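Local coordinates for protein glucose-1-phosphate thymidylyltransferase (Bacillus anthracis, PDB 4ECM) that catalyses the transfer of a thymidylyl group from dTTP to glucose-1-phosphate, giving dTDP-glucose and pyrophosphate, probably as a step toward dTDP-L-rhamnose, at residues Pro56-Ala61 / Gly83-Phe88; Tyr39-Val44 / His48-Gly53; Gly27-Gly32 / Tyr63-Cys68. All blocks are in the same frame, centred on the assembly; numbering follows the deposited sequence.

Contact 1: Pro56-Ala61 / Gly83-Phe88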
loop_
_atom_site.group_PDB
_atom_site.type_symbol
_atom_site.label_atom_id
_atom_site.label_comp_id
_atom_site.label_asym_id
_atom_site.label_seq_id
_atom_site.Cartn_x
_atom_site.Cartn_y
_atom_site.Cartn_z
ATOM N N PRO A 56 -4.612 -13.086 12.226
ATOM C CA PRO A 56 -5.031 -11.697 12.336
ATOM C C PRO A 56 -6.384 -11.674 13.021
ATOM O O PRO A 56 -7.190 -12.566 12.794
ATOM C CB PRO A 56 -5.189 -11.249 10.892
ATOM C CG PRO A 56 -4.501 -12.221 10.091
ATOM C CD PRO A 56 -4.407 -13.497 10.838
ATOM N N MET A 57 -6.626 -10.666 13.838
ATOM C CA MET A 57 -7.854 -10.557 14.613
ATOM C C MET A 57 -9.127 -10.847 13.811
ATOM O O MET A 57 -10.001 -11.555 14.285
ATOM C CB MET A 57 -7.934 -9.152 15.217
ATOM C CG MET A 57 -9.142 -8.871 16.109
ATOM S SD MET A 57 -9.195 -7.148 16.692
ATOM C CE MET A 57 -7.561 -6.921 17.463
ATOM N N ILE A 58 -9.212 -10.320 12.595
ATOM C CA ILE A 58 -10.435 -10.451 11.795
ATOM C C ILE A 58 -10.755 -11.880 11.360
ATOM O O ILE A 58 -11.922 -12.194 11.094
ATOM C CB ILE A 58 -10.430 -9.458 10.594
ATOM C CG1 ILE A 58 -11.849 -9.255 10.045
ATOM C CG2 ILE A 58 -9.437 -9.872 9.525
ATOM C CD1 ILE A 58 -11.928 -8.127 9.057
ATOM N N TYR A 59 -9.743 -12.751 11.300
ATOM C CA TYR A 59 -9.979 -14.145 10.913
ATOM C C TYR A 59 -10.934 -14.832 11.874
ATOM O O TYR A 59 -11.672 -15.715 11.472
ATOM C CB TYR A 59 -8.685 -14.962 10.874
ATOM C CG TYR A 59 -7.891 -14.919 9.584
ATOM C CD1 TYR A 59 -7.910 -13.807 8.754
ATOM C CD2 TYR A 59 -7.038 -15.973 9.243
ATOM C CE1 TYR A 59 -7.146 -13.767 7.588
ATOM C CE2 TYR A 59 -6.269 -15.936 8.085
ATOM C CZ TYR A 59 -6.327 -14.826 7.267
ATOM O OH TYR A 59 -5.583 -14.789 6.120
ATOM N N HIS A 60 -10.899 -14.443 13.139
ATOM C CA HIS A 60 -11.753 -15.068 14.149
ATOM C C HIS A 60 -13.232 -14.863 13.819
ATOM O O HIS A 60 -14.006 -15.805 13.889
ATOM C CB HIS A 60 -11.422 -14.562 15.561
ATOM C CG HIS A 60 -10.048 -14.933 16.020
ATOM N ND1 HIS A 60 -9.801 -16.020 16.828
ATOM C CD2 HIS A 60 -8.836 -14.395 15.732
ATOM C CE1 HIS A 60 -8.499 -16.119 17.047
ATOM N NE2 HIS A 60 -7.888 -15.152 16.383
ATOM N N ALA A 61 -13.593 -13.648 13.420
ATOM C CA ALA A 61 -14.972 -13.322 13.088
ATOM C C ALA A 61 -15.422 -14.079 11.840
ATOM O O ALA A 61 -16.554 -14.600 11.773
ATOM C CB ALA A 61 -15.122 -11.826 12.906
ATOM N N GLY A 83 -7.225 -1.604 1.640
ATOM C CA GLY A 83 -6.194 -2.313 0.889
ATOM C C GLY A 83 -5.658 -3.517 1.645
ATOM O O GLY A 83 -5.599 -4.629 1.123
ATOM N N ASP A 84 -5.277 -3.293 2.890
ATOM C CA ASP A 84 -4.703 -4.351 3.721
ATOM C C ASP A 84 -5.732 -5.390 4.108
ATOM O O ASP A 84 -5.436 -6.569 4.104
ATOM C CB ASP A 84 -4.044 -3.758 4.958
ATOM C CG ASP A 84 -2.722 -3.057 4.647
ATOM O OD1 ASP A 84 -2.128 -3.283 3.560
ATOM O OD2 ASP A 84 -2.262 -2.298 5.517
ATOM N N VAL A 85 -6.950 -4.958 4.405
ATOM C CA VAL A 85 -7.996 -5.891 4.766
ATOM C C VAL A 85 -8.270 -6.816 3.590
ATOM O O VAL A 85 -8.326 -8.044 3.743
ATOM C CB VAL A 85 -9.275 -5.167 5.213
ATOM C CG1 VAL A 85 -10.406 -6.166 5.430
ATOM C CG2 VAL A 85 -8.998 -4.335 6.490
ATOM N N VAL A 86 -8.408 -6.236 2.406
ATOM C CA VAL A 86 -8.651 -7.030 1.208
ATOM C C VAL A 86 -7.452 -7.927 0.875
ATOM O O VAL A 86 -7.638 -9.057 0.429
ATOM C CB VAL A 86 -9.053 -6.138 0.028
ATOM C CG1 VAL A 86 -9.109 -6.943 -1.258
ATOM C CG2 VAL A 86 -10.417 -5.474 0.327
ATOM N N SER A 87 -6.222 -7.451 1.109
ATOM C CA SER A 87 -5.064 -8.292 0.842
ATOM C C SER A 87 -5.128 -9.541 1.683
ATOM O O SER A 87 -4.688 -10.593 1.243
ATOM C CB SER A 87 -3.743 -7.571 1.081
ATOM O OG SER A 87 -3.604 -6.479 0.190
ATOM N N PHE A 88 -5.632 -9.437 2.909
ATOM C CA PHE A 88 -5.795 -10.651 3.744
ATOM C C PHE A 88 -6.963 -11.529 3.326
ATOM O O PHE A 88 -6.828 -12.757 3.233
ATOM C CB PHE A 88 -6.065 -10.315 5.213
ATOM C CG PHE A 88 -4.850 -10.245 6.071
ATOM C CD1 PHE A 88 -4.267 -11.418 6.552
ATOM C CD2 PHE A 88 -4.325 -9.017 6.470
ATOM C CE1 PHE A 88 -3.138 -11.368 7.388
ATOM C CE2 PHE A 88 -3.196 -8.955 7.313
ATOM C CZ PHE A 88 -2.602 -10.129 7.769
#
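P56 lies over one face of the F88 ring: its CB sits 4.0 Å above the ring plane, displaced toward the rim. The modelled approach of its CG is doubtfully short and carries no weight. In the first turn of helix 57-67, I58 turns its side chain toward helix 82-89, where I58 CD1 meets V85 CG1 loosely at 4.4 Å. Y59 comes next. With its CG anti to the carbonyl carbon (chi1 -86°), the ring runs out beside P56, whose CD sits over the ring centre, and the phenol end reaches F88. Y59 OH lies in the F88 plane at the ring's edge, 3.6 Å from F88 CD1, while Y59 CE1 stands 3.9 Å from the same F88 CD1. The two ring planes are almost perpendicular (88°), their centroids 6.0 Å apart. F95 meets the Y59 ring edge-to-face, and F88 O accepts a hydrogen bond from K43 NZ of the second subunit. With the F88 ring fixed from a face and from its edge, P56 and the start of helix 57-67 are held to helix 82-89 by shape and apolar contact, without a polar bond between the segments.

Contact 2: Tyr39-Val44 / His48-Gly53. With DAU (2'deoxy-thymidine-5'-diphospho-alpha-D-glucose), chain B.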
loop_
_atom_site.group_PDB
_atom_site.type_symbol
_atom_site.label_atom_id
_atom_site.label_comp_id
_atom_site.label_asym_id
_atom_site.label_seq_id
_atom_site.Cartn_x
_atom_site.Cartn_y
_atom_site.Cartn_z
ATOM N N TYR A 39 -2.865 3.257 19.446
ATOM C CA TYR A 39 -1.782 3.982 18.774
ATOM C C TYR A 39 -0.507 3.905 19.638
ATOM O O TYR A 39 -0.583 4.035 20.851
ATOM C CB TYR A 39 -2.209 5.427 18.487
ATOM C CG TYR A 39 -1.315 6.157 17.503
ATOM C CD1 TYR A 39 -1.580 6.127 16.123
ATOM C CD2 TYR A 39 -0.200 6.875 17.947
ATOM C CE1 TYR A 39 -0.752 6.796 15.220
ATOM C CE2 TYR A 39 0.626 7.547 17.058
ATOM C CZ TYR A 39 0.356 7.511 15.702
ATOM O OH TYR A 39 1.203 8.192 14.845
ATOM N N PRO A 40 0.671 3.704 19.022
ATOM C CA PRO A 40 1.039 3.594 17.611
ATOM C C PRO A 40 1.042 2.217 16.931
ATOM O O PRO A 40 1.393 2.147 15.758
ATOM C CB PRO A 40 2.476 4.127 17.620
ATOM C CG PRO A 40 3.015 3.652 18.896
ATOM C CD PRO A 40 1.870 3.661 19.879
ATOM N N ILE A 41 0.666 1.129 17.598
ATOM C CA ILE A 41 0.706 -0.167 16.904
ATOM C C ILE A 41 -0.314 -0.218 15.774
ATOM O O ILE A 41 -0.278 -1.150 14.959
ATOM C CB ILE A 41 0.554 -1.404 17.841
ATOM C CG1 ILE A 41 -0.802 -1.414 18.559
ATOM C CG2 ILE A 41 1.690 -1.453 18.851
ATOM C CD1 ILE A 41 -1.057 -2.682 19.421
ATOM N N THR A 42 -1.208 0.783 15.728
ATOM C CA THR A 42 -2.240 0.911 14.688
ATOM C C THR A 42 -1.986 2.120 13.778
ATOM O O THR A 42 -2.878 2.563 13.061
ATOM C CB THR A 42 -3.678 1.046 15.300
ATOM O OG1 THR A 42 -3.668 2.040 16.338
ATOM C CG2 THR A 42 -4.181 -0.305 15.869
ATOM N N LYS A 43 -0.766 2.640 13.801
ATOM C CA LYS A 43 -0.392 3.799 12.981
ATOM C C LYS A 43 -0.538 3.521 11.502
ATOM O O LYS A 43 -1.035 4.351 10.751
ATOM C CB LYS A 43 1.066 4.181 13.263
ATOM C CG LYS A 43 1.619 5.375 12.475
ATOM C CD LYS A 43 3.017 5.762 13.038
ATOM C CE LYS A 43 3.674 6.934 12.324
ATOM N NZ LYS A 43 5.054 7.217 12.898
ATOM N N VAL A 44 -0.098 2.345 11.097
ATOM C CA VAL A 44 -0.122 1.950 9.711
ATOM C C VAL A 44 -1.170 0.893 9.393
ATOM O O VAL A 44 -1.852 0.980 8.373
ATOM C CB VAL A 44 1.259 1.361 9.297
ATOM C CG1 VAL A 44 1.213 0.769 7.889
ATOM C CG2 VAL A 44 2.370 2.426 9.432
ATOM N N HIS A 48 -7.906 -4.621 13.336
ATOM C CA HIS A 48 -8.433 -5.926 13.020
ATOM C C HIS A 48 -7.505 -6.795 12.202
ATOM O O HIS A 48 -7.864 -7.913 11.877
ATOM C CB HIS A 48 -9.802 -5.777 12.358
ATOM C CG HIS A 48 -10.694 -4.837 13.100
ATOM N ND1 HIS A 48 -10.837 -3.513 12.743
ATOM C CD2 HIS A 48 -11.407 -5.001 14.239
ATOM C CE1 HIS A 48 -11.631 -2.915 13.614
ATOM N NE2 HIS A 48 -11.998 -3.799 14.525
ATOM N N LEU A 49 -6.329 -6.282 11.864
ATOM C CA LEU A 49 -5.340 -7.073 11.175
ATOM C C LEU A 49 -4.160 -7.367 12.114
ATOM O O LEU A 49 -3.174 -7.983 11.700
ATOM C CB LEU A 49 -4.860 -6.387 9.903
ATOM C CG LEU A 49 -5.956 -6.109 8.876
ATOM C CD1 LEU A 49 -5.349 -5.431 7.621
ATOM C CD2 LEU A 49 -6.720 -7.406 8.498
ATOM N N LEU A 50 -4.267 -6.936 13.374
ATOM C CA LEU A 50 -3.242 -7.237 14.373
ATOM C C LEU A 50 -3.404 -8.688 14.842
ATOM O O LEU A 50 -4.502 -9.249 14.823
ATOM C CB LEU A 50 -3.357 -6.297 15.574
ATOM C CG LEU A 50 -3.128 -4.803 15.311
ATOM C CD1 LEU A 50 -3.267 -4.013 16.628
ATOM C CD2 LEU A 50 -1.761 -4.551 14.679
ATOM N N PRO A 51 -2.316 -9.306 15.276
ATOM C CA PRO A 51 -2.421 -10.684 15.717
ATOM C C PRO A 51 -3.267 -10.902 16.968
ATOM O O PRO A 51 -3.216 -10.093 17.911
ATOM C CB PRO A 51 -0.967 -11.054 16.065
ATOM C CG PRO A 51 -0.146 -10.087 15.366
ATOM C CD PRO A 51 -0.927 -8.836 15.253
ATOM N N VAL A 52 -4.047 -11.984 16.936
ATOM C CA VAL A 52 -4.781 -12.504 18.083
ATOM C C VAL A 52 -4.520 -14.016 17.999
ATOM O O VAL A 52 -5.196 -14.755 17.255
ATOM C CB VAL A 52 -6.261 -12.179 18.060
ATOM C CG1 VAL A 52 -6.980 -12.959 19.170
ATOM C CG2 VAL A 52 -6.475 -10.634 18.221
ATOM N N GLY A 53 -3.519 -14.479 18.734
ATOM C CA GLY A 53 -3.115 -15.871 18.613
ATOM C C GLY A 53 -2.274 -15.935 17.350
ATOM O O GLY A 53 -1.468 -15.034 17.082
HETATM O O6 DAU B . -17.168 -4.719 22.772
HETATM C C6 DAU B . -18.542 -4.690 23.163
HETATM C C5 DAU B . -19.035 -3.250 23.190
HETATM O O5 DAU B . -18.795 -2.693 21.901
HETATM C C4 DAU B . -20.522 -3.166 23.552
HETATM O O4 DAU B . -20.751 -3.642 24.872
HETATM C C3 DAU B . -21.062 -1.742 23.449
HETATM O O3 DAU B . -22.487 -1.767 23.680
HETATM C C2 DAU B . -20.737 -1.204 22.051
HETATM O O2 DAU B . -21.125 0.177 21.925
HETATM C C1 DAU B . -19.253 -1.346 21.736
HETATM O O1 DAU B . -18.515 -0.476 22.587
HETATM P P2 DAU B . -17.037 0.027 22.174
HETATM O O3P DAU B . -16.020 -1.069 22.386
HETATM O O4P DAU B . -16.853 1.380 22.802
HETATM O OPP DAU B . -17.175 0.197 20.571
HETATM P P DAU B . -15.942 0.667 19.651
HETATM O O1P DAU B . -14.654 0.158 20.252
HETATM O O2P DAU B . -16.119 2.111 19.351
HETATM O "O5'" DAU B . -16.182 -0.176 18.297
HETATM C "C5'" DAU B . -15.969 -1.573 18.305
HETATM C "C4'" DAU B . -15.817 -2.191 16.915
HETATM O "O4'" DAU B . -16.738 -1.690 15.949
HETATM C "C3'" DAU B . -14.423 -2.040 16.347
HETATM O "O3'" DAU B . -14.001 -3.366 16.017
HETATM C "C2'" DAU B . -14.570 -1.196 15.104
HETATM C "C1'" DAU B . -16.058 -1.246 14.793
HETATM N N11 DAU B . -16.702 0.045 14.498
HETATM C C61 DAU B . -16.635 1.065 15.482
HETATM C C51 DAU B . -16.908 2.378 15.156
HETATM C C5A DAU B . -16.940 3.437 16.238
HETATM C C21 DAU B . -16.838 0.430 13.151
HETATM O O21 DAU B . -16.824 -0.528 12.213
HETATM N N31 DAU B . -17.112 1.709 12.795
HETATM C C41 DAU B . -17.149 2.698 13.726
HETATM O O41 DAU B . -17.404 3.972 13.352
#
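I41 reaches L50 because its CG1 lies between the backbone N and the carbonyl carbon (chi1 62°), with CD1 extended beyond it; L50 answers with CG anti to its own carbonyl carbon (chi1 -63°), directing both methyls at the 39-44 segment. The branches divide the work. I41 CD1 and L50 CD1 meet at 3.8 Å, the side chains crossing at about a right angle, and T42 CG2 touches the same methyl, 3.9 Å from L50 CD1. The other branch turns to the backbone, L50 CD2 resting 3.7 Å from I41 O. T42 thus gives its methyl to the leucine, while its OG1 is hydrogen-bonded to G35 O. The stretch P40-T42 belongs to the tail of the glycine-rich signature loop of nucleotidyltransferases; here a cis peptide bond precedes P40 and a type I turn runs from P40 to K43, closed by K43 N to P40 O at 3.0 Å. On the 48-53 side the H48 ring meets the nucleotide sugar edge-on: C3' of the ligand lies in its plane, and H48 NE2 makes a short hydrogen bond of 2.5 Å to O3' of the deoxyribose, in which either partner could be the donor. L250 of helix 247-256 packs on I41, and R54 of the second subunit touches the same isoleucine.

Contact 3: Gly27-Gly32 / Tyr63-Cys68. With DAU (2'deoxy-thymidine-5'-diphospho-alpha-D-glucose), chain B.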
loop_
_atom_site.group_PDB
_atom_site.type_symbol
_atom_site.label_atom_id
_atom_site.label_comp_id
_atom_site.label_asym_id
_atom_site.label_seq_id
_atom_site.Cartn_x
_atom_site.Cartn_y
_atom_site.Cartn_z
ATOM N N GLY A 27 -23.943 -12.391 6.903
ATOM C CA GLY A 27 -22.946 -12.039 7.909
ATOM C C GLY A 27 -22.374 -10.636 7.675
ATOM O O GLY A 27 -22.189 -10.212 6.533
ATOM N N ILE A 28 -22.098 -9.921 8.763
ATOM C CA ILE A 28 -21.534 -8.581 8.714
ATOM C C ILE A 28 -20.411 -8.460 9.736
ATOM O O ILE A 28 -20.604 -8.774 10.901
ATOM C CB ILE A 28 -22.603 -7.526 9.022
ATOM C CG1 ILE A 28 -23.734 -7.597 7.971
ATOM C CG2 ILE A 28 -21.988 -6.134 9.056
ATOM C CD1 ILE A 28 -24.947 -6.753 8.297
ATOM N N ILE A 29 -19.222 -8.054 9.293
ATOM C CA ILE A 29 -18.109 -7.827 10.217
ATOM C C ILE A 29 -17.782 -6.344 10.128
ATOM O O ILE A 29 -17.463 -5.837 9.050
ATOM C CB ILE A 29 -16.837 -8.638 9.886
ATOM C CG1 ILE A 29 -17.129 -10.132 9.830
ATOM C CG2 ILE A 29 -15.742 -8.370 10.954
ATOM C CD1 ILE A 29 -15.930 -10.982 9.417
ATOM N N LEU A 30 -17.889 -5.650 11.253
ATOM C CA LEU A 30 -17.618 -4.224 11.317
ATOM C C LEU A 30 -16.176 -4.073 11.747
ATOM O O LEU A 30 -15.820 -4.369 12.894
ATOM C CB LEU A 30 -18.596 -3.525 12.277
ATOM C CG LEU A 30 -20.069 -3.662 11.871
ATOM C CD1 LEU A 30 -20.961 -2.834 12.791
ATOM C CD2 LEU A 30 -20.300 -3.250 10.385
ATOM N N ALA A 31 -15.337 -3.625 10.817
ATOM C CA ALA A 31 -13.911 -3.535 11.069
ATOM C C ALA A 31 -13.361 -2.138 10.858
ATOM O O ALA A 31 -12.199 -1.975 10.509
ATOM C CB ALA A 31 -13.163 -4.554 10.190
ATOM N N GLY A 32 -14.190 -1.128 11.111
ATOM C CA GLY A 32 -13.787 0.268 10.958
ATOM C C GLY A 32 -13.169 0.839 12.220
ATOM O O GLY A 32 -12.503 0.135 12.979
ATOM N N TYR A 63 -14.226 -16.992 10.765
ATOM C CA TYR A 63 -14.382 -18.395 11.112
ATOM C C TYR A 63 -15.687 -18.620 11.901
ATOM O O TYR A 63 -16.358 -19.624 11.685
ATOM C CB TYR A 63 -13.174 -18.884 11.913
ATOM C CG TYR A 63 -13.084 -20.407 12.059
ATOM C CD1 TYR A 63 -12.504 -21.182 11.053
ATOM C CD2 TYR A 63 -13.553 -21.057 13.198
ATOM C CE1 TYR A 63 -12.407 -22.558 11.172
ATOM C CE2 TYR A 63 -13.467 -22.440 13.327
ATOM C CZ TYR A 63 -12.890 -23.183 12.311
ATOM O OH TYR A 63 -12.782 -24.548 12.412
ATOM N N LYS A 64 -16.039 -17.699 12.812
ATOM C CA LYS A 64 -17.285 -17.831 13.567
ATOM C C LYS A 64 -18.487 -17.927 12.632
ATOM O O LYS A 64 -19.372 -18.756 12.829
ATOM C CB LYS A 64 -17.512 -16.645 14.510
ATOM C CG LYS A 64 -16.631 -16.589 15.718
ATOM C CD LYS A 64 -16.875 -17.758 16.684
ATOM C CE LYS A 64 -15.921 -17.648 17.860
ATOM N NZ LYS A 64 -15.889 -18.851 18.688
ATOM N N LEU A 65 -18.523 -17.053 11.634
ATOM C CA LEU A 65 -19.622 -17.034 10.673
ATOM C C LEU A 65 -19.579 -18.277 9.777
ATOM O O LEU A 65 -20.593 -18.953 9.570
ATOM C CB LEU A 65 -19.590 -15.743 9.854
ATOM C CG LEU A 65 -19.880 -14.459 10.643
ATOM C CD1 LEU A 65 -19.464 -13.209 9.866
ATOM C CD2 LEU A 65 -21.366 -14.392 11.071
ATOM N N LYS A 66 -18.405 -18.609 9.277
ATOM C CA LYS A 66 -18.285 -19.768 8.416
ATOM C C LYS A 66 -18.778 -21.041 9.115
ATOM O O LYS A 66 -19.492 -21.840 8.513
ATOM C CB LYS A 66 -16.854 -20.000 7.979
ATOM C CG LYS A 66 -16.744 -21.178 7.006
ATOM C CD LYS A 66 -15.328 -21.577 6.784
ATOM C CE LYS A 66 -15.235 -22.727 5.782
ATOM N NZ LYS A 66 -13.823 -23.161 5.606
ATOM N N GLN A 67 -18.381 -21.219 10.375
ATOM C CA GLN A 67 -18.797 -22.377 11.160
ATOM C C GLN A 67 -20.304 -22.510 11.266
ATOM O O GLN A 67 -20.802 -23.611 11.475
ATOM C CB GLN A 67 -18.183 -22.361 12.556
ATOM C CG GLN A 67 -16.691 -22.689 12.583
ATOM C CD GLN A 67 -16.369 -24.084 12.023
ATOM O OE1 GLN A 67 -16.179 -24.264 10.803
ATOM N NE2 GLN A 67 -16.259 -25.063 12.923
ATOM N N CYS A 68 -21.012 -21.399 11.133
ATOM C CA CYS A 68 -22.454 -21.420 11.167
ATOM C C CYS A 68 -23.063 -21.496 9.739
ATOM O O CYS A 68 -24.260 -21.312 9.552
ATOM C CB CYS A 68 -22.952 -20.171 11.870
ATOM S SG CYS A 68 -24.570 -20.427 12.465
HETATM O O6 DAU B . -17.168 -4.719 22.772
HETATM C C6 DAU B . -18.542 -4.690 23.163
HETATM C C5 DAU B . -19.035 -3.250 23.190
HETATM O O5 DAU B . -18.795 -2.693 21.901
HETATM C C4 DAU B . -20.522 -3.166 23.552
HETATM O O4 DAU B . -20.751 -3.642 24.872
HETATM C C3 DAU B . -21.062 -1.742 23.449
HETATM O O3 DAU B . -22.487 -1.767 23.680
HETATM C C2 DAU B . -20.737 -1.204 22.051
HETATM O O2 DAU B . -21.125 0.177 21.925
HETATM C C1 DAU B . -19.253 -1.346 21.736
HETATM O O1 DAU B . -18.515 -0.476 22.587
HETATM P P2 DAU B . -17.037 0.027 22.174
HETATM O O3P DAU B . -16.020 -1.069 22.386
HETATM O O4P DAU B . -16.853 1.380 22.802
HETATM O OPP DAU B . -17.175 0.197 20.571
HETATM P P DAU B . -15.942 0.667 19.651
HETATM O O1P DAU B . -14.654 0.158 20.252
HETATM O O2P DAU B . -16.119 2.111 19.351
HETATM O "O5'" DAU B . -16.182 -0.176 18.297
HETATM C "C5'" DAU B . -15.969 -1.573 18.305
HETATM C "C4'" DAU B . -15.817 -2.191 16.915
HETATM O "O4'" DAU B . -16.738 -1.690 15.949
HETATM C "C3'" DAU B . -14.423 -2.040 16.347
HETATM O "O3'" DAU B . -14.001 -3.366 16.017
HETATM C "C2'" DAU B . -14.570 -1.196 15.104
HETATM C "C1'" DAU B . -16.058 -1.246 14.793
HETATM N N11 DAU B . -16.702 0.045 14.498
HETATM C C61 DAU B . -16.635 1.065 15.482
HETATM C C51 DAU B . -16.908 2.378 15.156
HETATM C C5A DAU B . -16.940 3.437 16.238
HETATM C C21 DAU B . -16.838 0.430 13.151
HETATM O O21 DAU B . -16.824 -0.528 12.213
HETATM N N31 DAU B . -17.112 1.709 12.795
HETATM C C41 DAU B . -17.149 2.698 13.726
HETATM O O41 DAU B . -17.404 3.972 13.352
#
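Strand 25-30, helix 57-67 and strand 72-77 form a beta-alpha-beta crossover in the Rossmann-like core of the nucleotidyltransferase fold, and L65 packs this helix against the first strand. Segments 27-30 and 63-67 run almost antiparallel (173°), their axes 9.5 Å apart at closest. A single methyl carries the contact. L65 has CG anti to its carbonyl carbon (chi1 -67°) and an extended chi2, which sends CD1 down onto the strand. There L65 CD1 lies 3.9 Å from I29 CG1, the two side chains sliding past each other in opposite directions. The same L65 CD1 comes to 4.2 Å from G27 CA; with no side chain on that glycine, the leucine meets bare backbone. I28 points away, to the sheet's other face, and offers L65 little more than its backbone N. The packing is purely apolar.

Polar chemistry begins where the strand runs out into the active-site loop. G32 N donates to O21, the 2-carbonyl oxygen of the thymine, at 2.9 Å with an N-H...O angle of 144°, and L30 CB rests 3.5 Å from O21. G32 also touches the pyrophosphate, so one glycine borders both bound products. Around L65, V127 of strand 125-130 and I73 of strand 72-77 complete the apolar floor. I29 lies under I58, A61 and V62 of helix 57-67, and strand 25-30 runs between strands 72-77 and 125-130, parallel to both.

How the contacts relate
All three contacts are buried, but contact 3 lies deepest, its centre about 8 Å from the centre of the chain, against about 15 Å and about 18 Å for the centres of contacts 1 and 2. Contacts 1 and 3 share helix 57-67: its start, with the proline before it, meets helix 82-89 through two aromatic rings and an aliphatic pair, and its end meets the central strand through one leucine methyl. Contact 2 is a loop contact, tied to contact 1 by probable backbone hydrogen bonds from M57 N to L50 O and from I58 N to H48 O. Contacts 2 and 3 both reach the nucleotide, one at its sugar, the other at its base. Only contacts 1 and 2 also touch the second subunit.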